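Local coordinates for 35 kDa hemin binding protein (Porphyromonas gingivalis, PDB 5Y1A), which probably binds hemin and joins a thioredoxin domain to immunoglobulin-like beta-sandwich structure in a secreted cargo protein of the type IX secretion system, at residues Val42-Trp47 with Phe77-Asp82; Thr181-Lys186 with His206-Ile211. All coordinates share one frame; numbering follows the deposited sequence.

Contact 1 (Val42-Trp47 with Phe77-Asp82)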
# COMPACT_ATOMS: atom_id res chain seq x y z
N VAL A 42 -8.33 9.69 -3.79
CA VAL A 42 -8.14 11.12 -3.98
C VAL A 42 -7.11 11.39 -5.06
O VAL A 42 -6.01 10.80 -5.07
CB VAL A 42 -7.65 11.79 -2.69
CG1 VAL A 42 -7.62 13.36 -2.89
CG2 VAL A 42 -8.52 11.32 -1.52
N PHE A 43 -7.44 12.32 -5.96
CA PHE A 43 -6.61 12.60 -7.13
C PHE A 43 -5.87 13.92 -6.94
O PHE A 43 -6.48 14.96 -6.71
CB PHE A 43 -7.50 12.57 -8.38
CG PHE A 43 -8.36 11.35 -8.41
CD1 PHE A 43 -7.78 10.07 -8.43
CD2 PHE A 43 -9.76 11.45 -8.34
CE1 PHE A 43 -8.60 8.92 -8.35
CE2 PHE A 43 -10.57 10.30 -8.28
CZ PHE A 43 -9.99 9.05 -8.31
N THR A 44 -4.54 13.85 -7.02
CA THR A 44 -3.71 14.92 -6.51
C THR A 44 -2.37 15.02 -7.27
O THR A 44 -1.98 14.09 -7.99
CB THR A 44 -3.47 14.71 -4.98
OG1 THR A 44 -2.88 15.87 -4.39
CG2 THR A 44 -2.56 13.49 -4.72
N ALA A 45 -1.67 16.14 -7.10
CA ALA A 45 -0.31 16.28 -7.62
C ALA A 45 0.53 17.25 -6.82
O ALA A 45 -0.00 18.18 -6.22
CB ALA A 45 -0.34 16.70 -9.09
N GLU A 46 1.84 17.05 -6.87
CA GLU A 46 2.77 17.89 -6.10
C GLU A 46 2.82 19.33 -6.60
O GLU A 46 3.12 20.26 -5.83
CB GLU A 46 4.15 17.24 -6.07
CG GLU A 46 4.16 16.03 -5.12
CD GLU A 46 5.51 15.33 -5.01
OE1 GLU A 46 6.39 15.63 -5.86
OE2 GLU A 46 5.68 14.47 -4.11
N TRP A 47 2.49 19.52 -7.88
CA TRP A 47 2.44 20.87 -8.47
C TRP A 47 1.12 21.60 -8.19
O TRP A 47 0.98 22.80 -8.49
CB TRP A 47 2.72 20.81 -9.99
CG TRP A 47 1.85 19.81 -10.74
CD1 TRP A 47 2.24 18.60 -11.23
CD2 TRP A 47 0.45 19.94 -11.05
NE1 TRP A 47 1.17 17.97 -11.84
CE2 TRP A 47 0.07 18.77 -11.75
CE3 TRP A 47 -0.52 20.94 -10.82
CZ2 TRP A 47 -1.26 18.54 -12.19
CZ3 TRP A 47 -1.82 20.73 -11.28
CH2 TRP A 47 -2.18 19.53 -11.95
N PHE A 77 -4.34 8.32 -1.85
CA PHE A 77 -4.03 9.47 -2.70
C PHE A 77 -3.28 8.95 -3.91
O PHE A 77 -2.26 8.27 -3.75
CB PHE A 77 -3.20 10.52 -1.96
CG PHE A 77 -3.99 11.28 -0.92
CD1 PHE A 77 -4.42 12.59 -1.18
CD2 PHE A 77 -4.32 10.67 0.30
CE1 PHE A 77 -5.20 13.29 -0.23
CE2 PHE A 77 -5.08 11.36 1.26
CZ PHE A 77 -5.53 12.67 1.00
N VAL A 78 -3.79 9.28 -5.10
CA VAL A 78 -3.26 8.78 -6.36
C VAL A 78 -2.68 9.98 -7.10
O VAL A 78 -3.40 10.93 -7.40
CB VAL A 78 -4.38 8.16 -7.23
CG1 VAL A 78 -3.82 7.72 -8.58
CG2 VAL A 78 -5.05 6.96 -6.51
N HIS A 79 -1.38 9.94 -7.36
CA HIS A 79 -0.69 11.07 -7.97
C HIS A 79 -0.65 10.97 -9.49
O HIS A 79 -0.57 9.88 -10.02
CB HIS A 79 0.73 11.14 -7.43
CG HIS A 79 0.82 11.81 -6.09
ND1 HIS A 79 1.33 13.08 -5.94
CD2 HIS A 79 0.41 11.42 -4.87
CE1 HIS A 79 1.25 13.43 -4.67
NE2 HIS A 79 0.69 12.45 -4.00
N TYR A 80 -0.69 12.12 -10.17
CA TYR A 80 -0.52 12.13 -11.61
C TYR A 80 0.30 13.29 -12.13
O TYR A 80 0.21 14.42 -11.62
CB TYR A 80 -1.87 12.07 -12.33
CG TYR A 80 -1.75 11.68 -13.79
CD1 TYR A 80 -1.29 10.42 -14.13
CD2 TYR A 80 -2.13 12.55 -14.82
CE1 TYR A 80 -1.17 10.01 -15.44
CE2 TYR A 80 -2.01 12.14 -16.19
CZ TYR A 80 -1.53 10.85 -16.45
OH TYR A 80 -1.37 10.33 -17.72
N ASN A 81 1.09 13.02 -13.18
CA ASN A 81 1.91 14.09 -13.81
C ASN A 81 2.82 14.81 -12.82
O ASN A 81 2.91 16.05 -12.82
CB ASN A 81 1.06 15.08 -14.62
CG ASN A 81 0.62 14.52 -15.96
OD1 ASN A 81 1.05 13.44 -16.35
ND2 ASN A 81 -0.28 15.23 -16.65
N ASP A 82 3.50 14.04 -11.98
CA ASP A 82 4.40 14.64 -11.01
C ASP A 82 5.56 13.71 -10.68
O ASP A 82 5.71 12.69 -11.33
CB ASP A 82 3.65 15.17 -9.76
CG ASP A 82 3.15 14.08 -8.81
OD1 ASP A 82 3.45 12.88 -9.01
OD2 ASP A 82 2.45 14.45 -7.83
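Strands 42-44 and 77-79 run parallel, their axes 4.7 Å apart and inclined by 33°, bonded by Val78 N to Val42 O, Thr44 N to Val78 O and, just beyond the paired strands, Tyr80 N to Thr44 O. Val42, Thr44, Phe77 and His79 share one face of the sheet; Phe43 and Val78 pack side by side on the other, against helix 89-102. Val42, a beta-branched residue well suited to a strand, lies alongside Phe77 and sets CB over the face of that ring, 4.0 Å from its centroid. Thr44 repeats this CH-pi packing on His79: CG2, in the crowded position between backbone N and carbonyl carbon, stands 3.6 Å from the imidazole centroid. Asp82 OD2 is gripped by two donors. His79 ND1 donates to the syn lone pair of Asp82 OD2 at 2.6 Å, almost in the ring plane, which fixes the imidazole's rotation. Glu46 N donates to the anti lone pair of Asp82 OD2 at 2.8 Å. The other oxygen, OD1, receives Ile84 N, so Asp82 is the N-cap of helix 83-87. Glu46 OE1 lies 4.6 Å from Asp82 OD2, and the two carboxylates may favour a protonated His79; Glu46 itself is held by Ile192 N and Asn193 N. Thr44 also touches Cys51, consistent with parallel strands of a thioredoxin fold leading to a CxxC at a helix start.

Contact 2 (Thr181-Lys186 with His206-Ile211)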
# COMPACT_ATOMS: atom_id res chain seq x y z
N THR A 181 -8.26 -5.50 -5.75
CA THR A 181 -7.13 -4.59 -5.92
C THR A 181 -6.48 -4.39 -4.55
O THR A 181 -7.17 -4.25 -3.54
CB THR A 181 -7.58 -3.25 -6.55
OG1 THR A 181 -8.01 -3.50 -7.89
CG2 THR A 181 -6.45 -2.24 -6.59
N ALA A 182 -5.15 -4.37 -4.53
CA ALA A 182 -4.45 -4.04 -3.28
C ALA A 182 -3.38 -2.97 -3.56
O ALA A 182 -2.65 -3.03 -4.59
CB ALA A 182 -3.82 -5.29 -2.66
N TYR A 183 -3.30 -2.03 -2.64
CA TYR A 183 -2.32 -0.95 -2.68
C TYR A 183 -1.35 -1.06 -1.50
O TYR A 183 -1.75 -1.45 -0.38
CB TYR A 183 -3.00 0.44 -2.56
CG TYR A 183 -4.00 0.82 -3.62
CD1 TYR A 183 -3.91 0.31 -4.93
CD2 TYR A 183 -5.00 1.75 -3.33
CE1 TYR A 183 -4.85 0.73 -5.92
CE2 TYR A 183 -5.92 2.16 -4.28
CZ TYR A 183 -5.85 1.64 -5.58
OH TYR A 183 -6.78 2.05 -6.52
N VAL A 184 -0.09 -0.71 -1.76
CA VAL A 184 0.82 -0.35 -0.67
C VAL A 184 0.79 1.18 -0.54
O VAL A 184 1.05 1.90 -1.51
CB VAL A 184 2.26 -0.84 -0.92
CG1 VAL A 184 3.12 -0.54 0.35
CG2 VAL A 184 2.27 -2.38 -1.21
N LEU A 185 0.46 1.65 0.67
CA LEU A 185 0.22 3.06 0.98
C LEU A 185 1.35 3.54 1.87
O LEU A 185 1.70 2.85 2.80
CB LEU A 185 -1.13 3.24 1.70
CG LEU A 185 -2.33 2.72 0.88
CD1 LEU A 185 -3.62 2.82 1.72
CD2 LEU A 185 -2.46 3.51 -0.42
N LYS A 186 1.90 4.71 1.58
CA LYS A 186 3.02 5.28 2.35
C LYS A 186 2.54 6.52 3.10
O LYS A 186 1.99 7.44 2.48
CB LYS A 186 4.17 5.64 1.42
CG LYS A 186 5.44 6.16 2.13
CD LYS A 186 6.12 5.05 2.93
CE LYS A 186 7.33 5.55 3.74
NZ LYS A 186 6.93 6.25 4.99
N HIS A 206 -1.14 8.39 3.28
CA HIS A 206 -2.02 7.41 2.63
C HIS A 206 -1.79 7.39 1.11
O HIS A 206 -2.73 7.30 0.33
CB HIS A 206 -3.50 7.74 2.94
CG HIS A 206 -3.75 8.11 4.37
ND1 HIS A 206 -3.54 7.24 5.42
CD2 HIS A 206 -4.19 9.27 4.93
CE1 HIS A 206 -3.83 7.84 6.56
NE2 HIS A 206 -4.21 9.07 6.30
N THR A 207 -0.52 7.43 0.70
CA THR A 207 -0.19 7.69 -0.71
C THR A 207 0.12 6.38 -1.45
O THR A 207 0.95 5.59 -1.00
CB THR A 207 0.95 8.70 -0.77
OG1 THR A 207 0.47 9.93 -0.20
CG2 THR A 207 1.44 8.96 -2.21
N VAL A 208 -0.57 6.13 -2.56
CA VAL A 208 -0.37 4.88 -3.28
C VAL A 208 0.99 4.84 -3.97
O VAL A 208 1.28 5.70 -4.80
CB VAL A 208 -1.46 4.66 -4.34
CG1 VAL A 208 -1.19 3.34 -5.06
CG2 VAL A 208 -2.84 4.65 -3.68
N LEU A 209 1.84 3.88 -3.62
CA LEU A 209 3.10 3.69 -4.35
C LEU A 209 3.21 2.40 -5.11
O LEU A 209 4.08 2.28 -6.02
CB LEU A 209 4.32 3.79 -3.41
CG LEU A 209 4.42 5.15 -2.69
CD1 LEU A 209 5.72 5.14 -1.86
CD2 LEU A 209 4.36 6.37 -3.64
N MET A 210 2.39 1.42 -4.72
CA MET A 210 2.34 0.13 -5.42
C MET A 210 0.91 -0.37 -5.57
O MET A 210 0.06 -0.16 -4.69
CB MET A 210 3.17 -0.96 -4.71
CG MET A 210 4.61 -0.57 -4.37
SD MET A 210 5.54 -1.91 -3.47
CE MET A 210 5.62 -3.17 -4.73
N ILE A 211 0.67 -1.07 -6.67
CA ILE A 211 -0.58 -1.79 -6.92
C ILE A 211 -0.16 -3.24 -7.16
O ILE A 211 0.62 -3.53 -8.08
CB ILE A 211 -1.38 -1.22 -8.15
CG1 ILE A 211 -1.61 0.31 -8.01
CG2 ILE A 211 -2.72 -1.97 -8.31
CD1 ILE A 211 -0.53 1.23 -8.62
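Thr207 O is held by two groups of the neighbouring strand: Lys186 N donates a hydrogen bond at 2.9 Å, in the carbonyl plane and on a lone pair, and Leu185 CA adds a CA-H...O contact at 3.3 Å. Thr207 N returns a bond to Lys186 O, so this antiparallel pair is hydrogen-bonded both ways. Two bulges interrupt the pairing. His206 and Thr207 both face Lys186 in a G1 bulge, His206 taking the positive phi (53°) that its first position requires; Leu209 and Met210 both face Val184 in a classic bulge, where Leu209 has a helix-like psi of -21°. Val184 binds both bulge residues, giving N to Met210 O and receiving Leu209 N nearly along its C=O axis. Val208 serves two neighbours on one face of the sheet. Val208 CG2 sits over a face of the Tyr183 ring, 4.1 Å from its centroid, and presses Leu185 CD2 at 3.5 Å, a tight carbon contact. Ile211 CG1 meets the same ring at Tyr183 CD1, while the Tyr183 hydroxyl bonds Glu41. Flexible, apolar Met210 suits the opposite face, its CB 3.9 Å from Val184 CG2. Strand 181-186 lies between this outer strand and strand 245-252; helix 89-102 packs Leu94 against Tyr183, Val208 and Ile211, and strand 73-79 meets Tyr183 and Val208 through Thr76.

Overall arrangement
Contacts 1 and 2 follow one another along the chain, with centres 13 Å apart, and meet through the segments 77-82 and 206-211. Phe77 N approaches His206 O at 2.9 Å and Phe77 O approaches Val208 N at 3.0 Å, both probable hydrogen bonds, so the start of strand 207-220 docks beside strand 73-79. His79 CD2 packs on Thr207 CG2 at 3.8 Å. The two probable bonds join the edge of the thioredoxin-type sheet to the start of the outer strand of the antiparallel sheet. Contact 1 lies closer to the CxxC pattern, which Thr44 touches; contact 2 lies near the centre of the chain, about 3 Å from it.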